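Local coordinates for protein DynE8 (PDB 4AMM) that forms the acyltransferase domain of an iterative enediyne polyketide synthase and probably transfers acyl building blocks during dynemicin biosynthesis, at residues 187-192 / 295-300; 195-200 / 291-296; 308-313 / 323-328. All blocks are in the same frame, centred on the assembly; numbering follows the deposited sequence.

Contact 1 (187-192 / 295-300)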
# COMPACT_ATOMS: atom_id res chain seq x y z
N GLY A 187 5.28 -10.74 -13.05
CA GLY A 187 5.67 -11.99 -13.80
C GLY A 187 7.12 -12.39 -13.70
O GLY A 187 7.55 -13.33 -14.41
N ALA A 188 7.94 -11.78 -12.82
CA ALA A 188 9.36 -12.16 -12.72
C ALA A 188 9.60 -13.50 -11.98
O ALA A 188 10.64 -14.18 -12.17
CB ALA A 188 10.14 -11.01 -12.08
N LEU A 189 8.67 -13.86 -11.08
CA LEU A 189 8.74 -15.04 -10.28
C LEU A 189 7.34 -15.51 -9.90
O LEU A 189 6.47 -14.69 -9.55
CB LEU A 189 9.53 -14.69 -9.00
CG LEU A 189 10.10 -15.89 -8.29
CD1 LEU A 189 11.14 -16.65 -9.16
CD2 LEU A 189 10.78 -15.45 -7.00
N ASP A 190 7.10 -16.81 -9.89
CA ASP A 190 5.81 -17.30 -9.55
C ASP A 190 5.49 -17.20 -8.07
O ASP A 190 6.42 -16.95 -7.20
CB ASP A 190 5.51 -18.71 -10.14
CG ASP A 190 6.17 -19.86 -9.35
OD1 ASP A 190 6.75 -19.65 -8.25
OD2 ASP A 190 6.07 -21.04 -9.82
N ALA A 191 4.24 -17.37 -7.70
CA ALA A 191 3.84 -17.21 -6.31
C ALA A 191 4.56 -18.17 -5.38
O ALA A 191 4.91 -17.77 -4.26
CB ALA A 191 2.29 -17.35 -6.15
N ASP A 192 4.73 -19.44 -5.74
CA ASP A 192 5.35 -20.38 -4.77
C ASP A 192 6.81 -20.00 -4.53
O ASP A 192 7.24 -20.04 -3.37
CB ASP A 192 5.30 -21.81 -5.30
CG ASP A 192 3.91 -22.42 -5.28
OD1 ASP A 192 2.96 -21.96 -4.56
OD2 ASP A 192 3.76 -23.42 -6.03
N ARG A 295 19.25 -19.39 -6.84
CA ARG A 295 18.72 -20.71 -7.17
C ARG A 295 17.37 -20.66 -7.89
O ARG A 295 16.82 -21.73 -8.26
CB ARG A 295 18.54 -21.54 -5.90
CG ARG A 295 19.83 -21.93 -5.16
CD ARG A 295 19.51 -22.42 -3.75
NE ARG A 295 20.74 -22.71 -2.99
CZ ARG A 295 20.84 -22.59 -1.67
NH1 ARG A 295 19.79 -22.16 -0.94
NH2 ARG A 295 21.98 -22.88 -1.07
N LEU A 296 16.84 -19.47 -8.16
CA LEU A 296 15.44 -19.40 -8.65
C LEU A 296 15.39 -19.06 -10.11
O LEU A 296 16.23 -18.32 -10.64
CB LEU A 296 14.62 -18.29 -7.88
CG LEU A 296 14.61 -18.62 -6.40
CD1 LEU A 296 14.06 -17.41 -5.67
CD2 LEU A 296 13.88 -19.84 -6.08
N PRO A 297 14.32 -19.51 -10.78
CA PRO A 297 14.18 -19.32 -12.23
C PRO A 297 13.57 -17.94 -12.59
O PRO A 297 12.48 -17.84 -13.18
CB PRO A 297 13.23 -20.47 -12.61
CG PRO A 297 12.27 -20.53 -11.42
CD PRO A 297 13.21 -20.27 -10.19
N TRP A 298 14.31 -16.89 -12.29
CA TRP A 298 13.86 -15.51 -12.60
C TRP A 298 13.53 -15.23 -14.03
O TRP A 298 14.28 -15.71 -14.94
CB TRP A 298 14.96 -14.48 -12.21
CG TRP A 298 15.21 -14.47 -10.71
CD1 TRP A 298 16.21 -15.13 -10.03
CD2 TRP A 298 14.47 -13.75 -9.74
NE1 TRP A 298 16.10 -14.90 -8.68
CE2 TRP A 298 15.04 -14.06 -8.48
CE3 TRP A 298 13.33 -12.93 -9.81
CZ2 TRP A 298 14.54 -13.52 -7.29
CZ3 TRP A 298 12.82 -12.41 -8.61
CH2 TRP A 298 13.43 -12.69 -7.37
N ARG A 299 12.44 -14.51 -14.29
CA ARG A 299 12.12 -14.00 -15.64
C ARG A 299 12.12 -12.49 -15.64
O ARG A 299 11.95 -11.85 -14.60
CB ARG A 299 10.74 -14.54 -16.08
CG ARG A 299 10.57 -16.07 -15.91
CD ARG A 299 9.43 -16.68 -16.72
NE ARG A 299 9.31 -18.12 -16.43
CZ ARG A 299 8.38 -18.94 -16.92
NH1 ARG A 299 7.45 -18.49 -17.76
NH2 ARG A 299 8.38 -20.23 -16.57
N ARG A 300 12.27 -11.90 -16.81
CA ARG A 300 12.14 -10.50 -16.99
C ARG A 300 10.72 -10.05 -16.58
O ARG A 300 9.77 -10.71 -16.98
CB ARG A 300 12.33 -10.19 -18.47
CG ARG A 300 12.49 -8.71 -18.73
CD ARG A 300 13.08 -8.41 -20.14
NE ARG A 300 13.57 -7.03 -20.28
CZ ARG A 300 12.81 -5.97 -20.56
NH1 ARG A 300 11.49 -6.12 -20.73
NH2 ARG A 300 13.36 -4.76 -20.68

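Contact 2 (195-200 / 291-296)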
# COMPACT_ATOMS: atom_id res chain seq x y z
N LEU A 195 6.96 -16.79 -2.25
CA LEU A 195 6.77 -17.10 -0.84
C LEU A 195 7.98 -17.82 -0.29
O LEU A 195 8.38 -17.47 0.85
CB LEU A 195 5.46 -17.91 -0.69
CG LEU A 195 5.17 -18.28 0.72
CD1 LEU A 195 4.88 -17.06 1.62
CD2 LEU A 195 4.00 -19.28 0.83
N ALA A 196 8.58 -18.78 -1.01
CA ALA A 196 9.73 -19.45 -0.54
C ALA A 196 10.89 -18.45 -0.33
O ALA A 196 11.61 -18.53 0.68
CB ALA A 196 10.08 -20.61 -1.51
N LEU A 197 11.06 -17.51 -1.24
CA LEU A 197 12.12 -16.53 -1.11
C LEU A 197 11.83 -15.62 0.08
O LEU A 197 12.77 -15.25 0.80
CB LEU A 197 12.26 -15.71 -2.39
CG LEU A 197 13.32 -14.63 -2.39
CD1 LEU A 197 14.71 -15.23 -2.17
CD2 LEU A 197 13.22 -13.89 -3.70
N ALA A 198 10.60 -15.26 0.29
CA ALA A 198 10.24 -14.47 1.51
C ALA A 198 10.60 -15.19 2.80
O ALA A 198 11.04 -14.55 3.71
CB ALA A 198 8.77 -14.07 1.49
N ARG A 199 10.40 -16.50 2.88
CA ARG A 199 10.73 -17.27 4.10
C ARG A 199 12.26 -17.18 4.22
O ARG A 199 12.75 -16.95 5.32
CB ARG A 199 10.33 -18.73 3.89
CG ARG A 199 8.92 -19.02 3.87
CD ARG A 199 8.67 -20.60 3.93
NE ARG A 199 7.24 -20.80 3.81
CZ ARG A 199 6.36 -20.44 4.74
NH1 ARG A 199 6.80 -19.93 5.91
NH2 ARG A 199 5.05 -20.63 4.52
N ALA A 200 13.02 -17.34 3.16
CA ALA A 200 14.47 -17.33 3.30
C ALA A 200 14.95 -15.93 3.73
O ALA A 200 15.92 -15.80 4.52
CB ALA A 200 15.12 -17.78 1.94
N ARG A 291 22.28 -16.55 -1.64
CA ARG A 291 22.22 -18.01 -1.93
C ARG A 291 20.82 -18.43 -2.32
O ARG A 291 20.65 -19.25 -3.27
CB ARG A 291 22.69 -18.82 -0.74
CG ARG A 291 24.14 -18.48 -0.36
CD ARG A 291 24.73 -19.52 0.64
NE ARG A 291 23.98 -19.53 1.92
CZ ARG A 291 24.28 -18.81 3.01
NH1 ARG A 291 25.30 -17.97 3.01
NH2 ARG A 291 23.50 -18.91 4.09
N ALA A 292 19.82 -17.95 -1.60
CA ALA A 292 18.45 -18.36 -1.86
C ALA A 292 18.00 -17.81 -3.20
O ALA A 292 17.41 -18.52 -4.04
CB ALA A 292 17.52 -17.94 -0.74
N ALA A 293 18.34 -16.57 -3.46
CA ALA A 293 17.84 -15.94 -4.71
C ALA A 293 18.46 -16.48 -5.99
O ALA A 293 17.82 -16.51 -7.02
CB ALA A 293 18.03 -14.38 -4.66
N GLY A 294 19.69 -16.94 -5.89
CA GLY A 294 20.41 -17.29 -7.10
C GLY A 294 19.98 -18.63 -7.64
O GLY A 294 20.33 -18.95 -8.76
N ARG A 295 19.25 -19.39 -6.84
CA ARG A 295 18.72 -20.71 -7.17
C ARG A 295 17.37 -20.66 -7.89
O ARG A 295 16.82 -21.73 -8.26
CB ARG A 295 18.54 -21.54 -5.90
CG ARG A 295 19.83 -21.93 -5.16
CD ARG A 295 19.51 -22.42 -3.75
NE ARG A 295 20.74 -22.71 -2.99
CZ ARG A 295 20.84 -22.59 -1.67
NH1 ARG A 295 19.79 -22.16 -0.94
NH2 ARG A 295 21.98 -22.88 -1.07
N LEU A 296 16.84 -19.47 -8.16
CA LEU A 296 15.44 -19.40 -8.65
C LEU A 296 15.39 -19.06 -10.11
O LEU A 296 16.23 -18.32 -10.64
CB LEU A 296 14.62 -18.29 -7.88
CG LEU A 296 14.61 -18.62 -6.40
CD1 LEU A 296 14.06 -17.41 -5.67
CD2 LEU A 296 13.88 -19.84 -6.08

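Contact 3 (308-313 / 323-328)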
# COMPACT_ATOMS: atom_id res chain seq x y z
N THR A 308 12.07 0.47 -5.40
CA THR A 308 12.53 1.17 -4.18
C THR A 308 13.95 0.78 -3.80
O THR A 308 14.46 1.24 -2.77
CB THR A 308 11.60 0.96 -2.97
OG1 THR A 308 11.60 -0.39 -2.52
CG2 THR A 308 10.19 1.46 -3.31
N VAL A 309 14.63 0.04 -4.67
CA VAL A 309 16.09 -0.18 -4.48
C VAL A 309 16.87 0.84 -5.30
O VAL A 309 17.75 1.51 -4.87
CB VAL A 309 16.51 -1.60 -4.90
CG1 VAL A 309 17.99 -1.83 -4.57
CG2 VAL A 309 15.68 -2.63 -4.19
N THR A 310 16.45 0.97 -6.58
CA THR A 310 17.15 1.88 -7.53
C THR A 310 16.50 3.20 -7.66
O THR A 310 17.16 4.18 -8.06
CB THR A 310 17.21 1.28 -8.92
OG1 THR A 310 15.90 1.14 -9.40
CG2 THR A 310 17.87 -0.11 -8.89
N GLY A 311 15.26 3.35 -7.20
CA GLY A 311 14.52 4.59 -7.42
C GLY A 311 14.28 4.90 -8.90
O GLY A 311 14.13 6.10 -9.27
N ALA A 312 14.25 3.85 -9.68
CA ALA A 312 14.07 3.93 -11.16
C ALA A 312 13.23 2.81 -11.56
O ALA A 312 12.94 1.84 -10.88
CB ALA A 312 15.45 3.84 -11.87
N TRP A 313 12.68 2.93 -12.77
CA TRP A 313 11.99 1.81 -13.31
C TRP A 313 12.87 0.57 -13.47
O TRP A 313 14.08 0.66 -13.86
CB TRP A 313 11.35 2.16 -14.72
CG TRP A 313 10.28 3.13 -14.65
CD1 TRP A 313 10.35 4.43 -15.02
CD2 TRP A 313 8.97 2.94 -14.09
NE1 TRP A 313 9.17 5.07 -14.76
CE2 TRP A 313 8.30 4.17 -14.21
CE3 TRP A 313 8.28 1.83 -13.55
CZ2 TRP A 313 6.99 4.34 -13.81
CZ3 TRP A 313 6.99 1.99 -13.15
CH2 TRP A 313 6.35 3.27 -13.26
N LEU A 323 18.13 -7.45 -5.34
CA LEU A 323 17.49 -7.87 -4.07
C LEU A 323 18.56 -8.04 -3.04
O LEU A 323 18.24 -7.96 -1.84
CB LEU A 323 16.58 -9.14 -4.27
CG LEU A 323 15.38 -8.77 -5.14
CD1 LEU A 323 14.48 -10.00 -5.27
CD2 LEU A 323 14.53 -7.55 -4.59
N VAL A 324 19.82 -8.27 -3.36
CA VAL A 324 20.89 -8.35 -2.36
C VAL A 324 21.24 -6.96 -1.92
O VAL A 324 21.26 -6.72 -0.66
CB VAL A 324 22.15 -9.12 -2.94
CG1 VAL A 324 23.28 -8.97 -2.03
CG2 VAL A 324 21.81 -10.65 -3.07
N ARG A 325 21.55 -6.01 -2.78
CA ARG A 325 21.83 -4.65 -2.33
C ARG A 325 20.62 -3.96 -1.73
O ARG A 325 20.82 -2.94 -1.04
CB ARG A 325 22.54 -3.81 -3.39
CG ARG A 325 21.67 -3.36 -4.51
CD ARG A 325 22.51 -2.32 -5.28
NE ARG A 325 21.82 -1.82 -6.49
CZ ARG A 325 21.84 -2.41 -7.68
NH1 ARG A 325 22.51 -3.52 -7.93
NH2 ARG A 325 21.21 -1.78 -8.69
N GLN A 326 19.42 -4.46 -1.94
CA GLN A 326 18.22 -3.93 -1.22
C GLN A 326 18.47 -3.96 0.26
O GLN A 326 18.02 -3.01 0.90
CB GLN A 326 17.04 -4.78 -1.50
CG GLN A 326 15.76 -4.28 -0.80
CD GLN A 326 14.51 -4.96 -1.24
OE1 GLN A 326 14.42 -6.19 -1.19
NE2 GLN A 326 13.52 -4.20 -1.70
N LEU A 327 19.14 -4.97 0.77
CA LEU A 327 19.14 -5.12 2.23
C LEU A 327 20.07 -4.13 2.90
O LEU A 327 19.81 -3.76 4.04
CB LEU A 327 19.55 -6.51 2.60
CG LEU A 327 18.39 -7.51 2.80
CD1 LEU A 327 17.35 -7.63 1.72
CD2 LEU A 327 18.93 -8.86 3.11
N THR A 328 21.15 -3.69 2.20
CA THR A 328 22.09 -2.81 2.81
C THR A 328 21.84 -1.33 2.53
O THR A 328 22.28 -0.45 3.21
CB THR A 328 23.52 -3.16 2.36
OG1 THR A 328 23.48 -3.30 0.95
CG2 THR A 328 23.94 -4.52 2.98
O HOH W 1 13.69 -1.46 -0.92
O HOH W 2 20.77 0.84 -6.32

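Contact 1 (187-192 / 295-300)
A188 and R299 bring their backbones side by side, their CA atoms 4.4 Å apart, and R299 N donates a hydrogen bond to A188 O (2.8 Å) that is nearly straight at 172°. A weaker C-H contact joins it on the same acceptor, W298 CA lying 3.5 Å from A188 O, so one carbonyl gathers two consecutive residues of the loop. The principle that a polar anchor is completed by apolar packing is seen in L189. With CG anti to the backbone N (chi1 -160°), this leucine places its CD2 branch over one face of the W298 indole, toward the rim of the six-membered ring. L189 CD2 sits 4.2 Å from the centroid of that ring of W298, 24° off its normal, a CH-pi contact. The same methyl touches L296 CD1 at 4.0 Å, the two leucines crossing at about a right angle, while L189 CD1 packs on P297 CD at 4.3 Å. At its polar end W298 NE1 bonds A293 O, which restrains the rotation of the ring, and its hydrocarbon part also touches L323 of helix 319-328. An alanine at W298 would probably leave L189 CD2 without its aromatic partner and A293 O without this donor, and open a gap toward helix 319-328. Two turns shape the chain here: P297 centres an inverse gamma turn, and G187, at positive phi, ends the preceding helix in a Schellman motif. D190 then caps D193 N through OD1, completing a helix-to-helix connection with a C-terminal Schellman motif and an N-cap.

Contact 2 (195-200 / 291-296)
A200 and A292 meet methyl to methyl where helix 191-206 packs against the last turn of helix 283-294, a helix-helix interface in which an alanine pair is flanked by leucines. The site illustrates a common rule of helix packing: alanines let the backbones come close, and here L197 reaches alongside the A200-A292 pair to A292 and A293. The CB atoms of A200 and A292 are 3.6 Å apart, each CB directed toward the opposing segment, and the CA atoms of the same pair, at 6.6 Å, mark the nearest approach of the two backbones. One turn earlier on the first helix, the buried L197 continues the packing. Its CG stands anti to the backbone N (chi1 179°), and beyond it CD1 reaches the second helix, lying 4.2 Å from A292 CB. That methyl also rests on the main chain of the next residue, 4.1 Å from A293 N, and thus straddles two successive positions of the helix. The contact is wholly apolar between the two segments, which together bury a modest 172 Å².

The other side is looser. A196 CB stays 6.0 Å from L296 CD2, its nearest side-chain neighbour across the contact, while the arginines R291 and R295 are exposed and take no part in the packing. R295 instead turns a guanidinium face over R291 O, within its own segment. Past the helix the chain is held by a weak bond from L296 N to A293 O (3.3 Å), and it brings L296 back against the first helix, with L296 CD1 touching both L197 CB and L197 CD2, the latter at 4.1 Å.

Contact 3 (308-313 / 323-328)
V309 and Q326 set their side chains at about a right angle, the branched valine pressed against the flank of an extended glutamine. Q326 has CG anti to the backbone N (chi1 -179°) and runs on straight, so that V309 CG2 meets most of its length, lying 3.7 Å from Q326 CB and likewise close to Q326 NE2. The second methyl, V309 CG1, faces the helix itself and comes within 4.0 Å of R325 CG. T310 and R325 cross obliquely, with T310 CG2 3.7 Å from R325 NH2 at the far end of the arginine. Water joins polar groups of the two segments that do not meet directly. One water donates to T308 OG1 (2.8 Å) and accepts from Q326 NE2 (2.9 Å), bridging the two segments. A second lies in the guanidinium plane, accepting from R325 NE at 2.9 Å, and bonds only weakly to V309 O. T310 OG1 accepts from A312 N, two residues on, in an ST turn, which shapes the loop after V309.

The polar ends of T308 and Q326 also look beyond the contact. T308 OG1 is hydrogen-bonded to G174 O, whereas Q326 makes weak bonds through NE2 to S176 O and through OE1 to R201. Because G174 and S176 fall within a GxSxG sequence, these links place the loop and helix beside what is consistent with the nucleophile elbow of an acyltransferase, the sharp strand-to-helix turn that presents a serine in this family.

Contacts 1 and 2 are neighbours, their centres about 10 Å apart; they share R295 and L296, and both use helix 191-206. The centre of contact 3 lies about 17 Å from the centre of contact 1 and about 16 Å from that of contact 2, and contact 3 follows both along the chain. W298 connects the group: its CH2 is 3.6 Å from L323 CD1 in contact 3, and its CZ2 lies 3.8 Å from L197 CD2 in contact 2. All three lie on the same side of the chain's centre, within the acyltransferase domain. Together they join helices 191-206, 283-294 and 319-328 through a loop, and contact 3 extends this packing toward the probable nucleophile elbow.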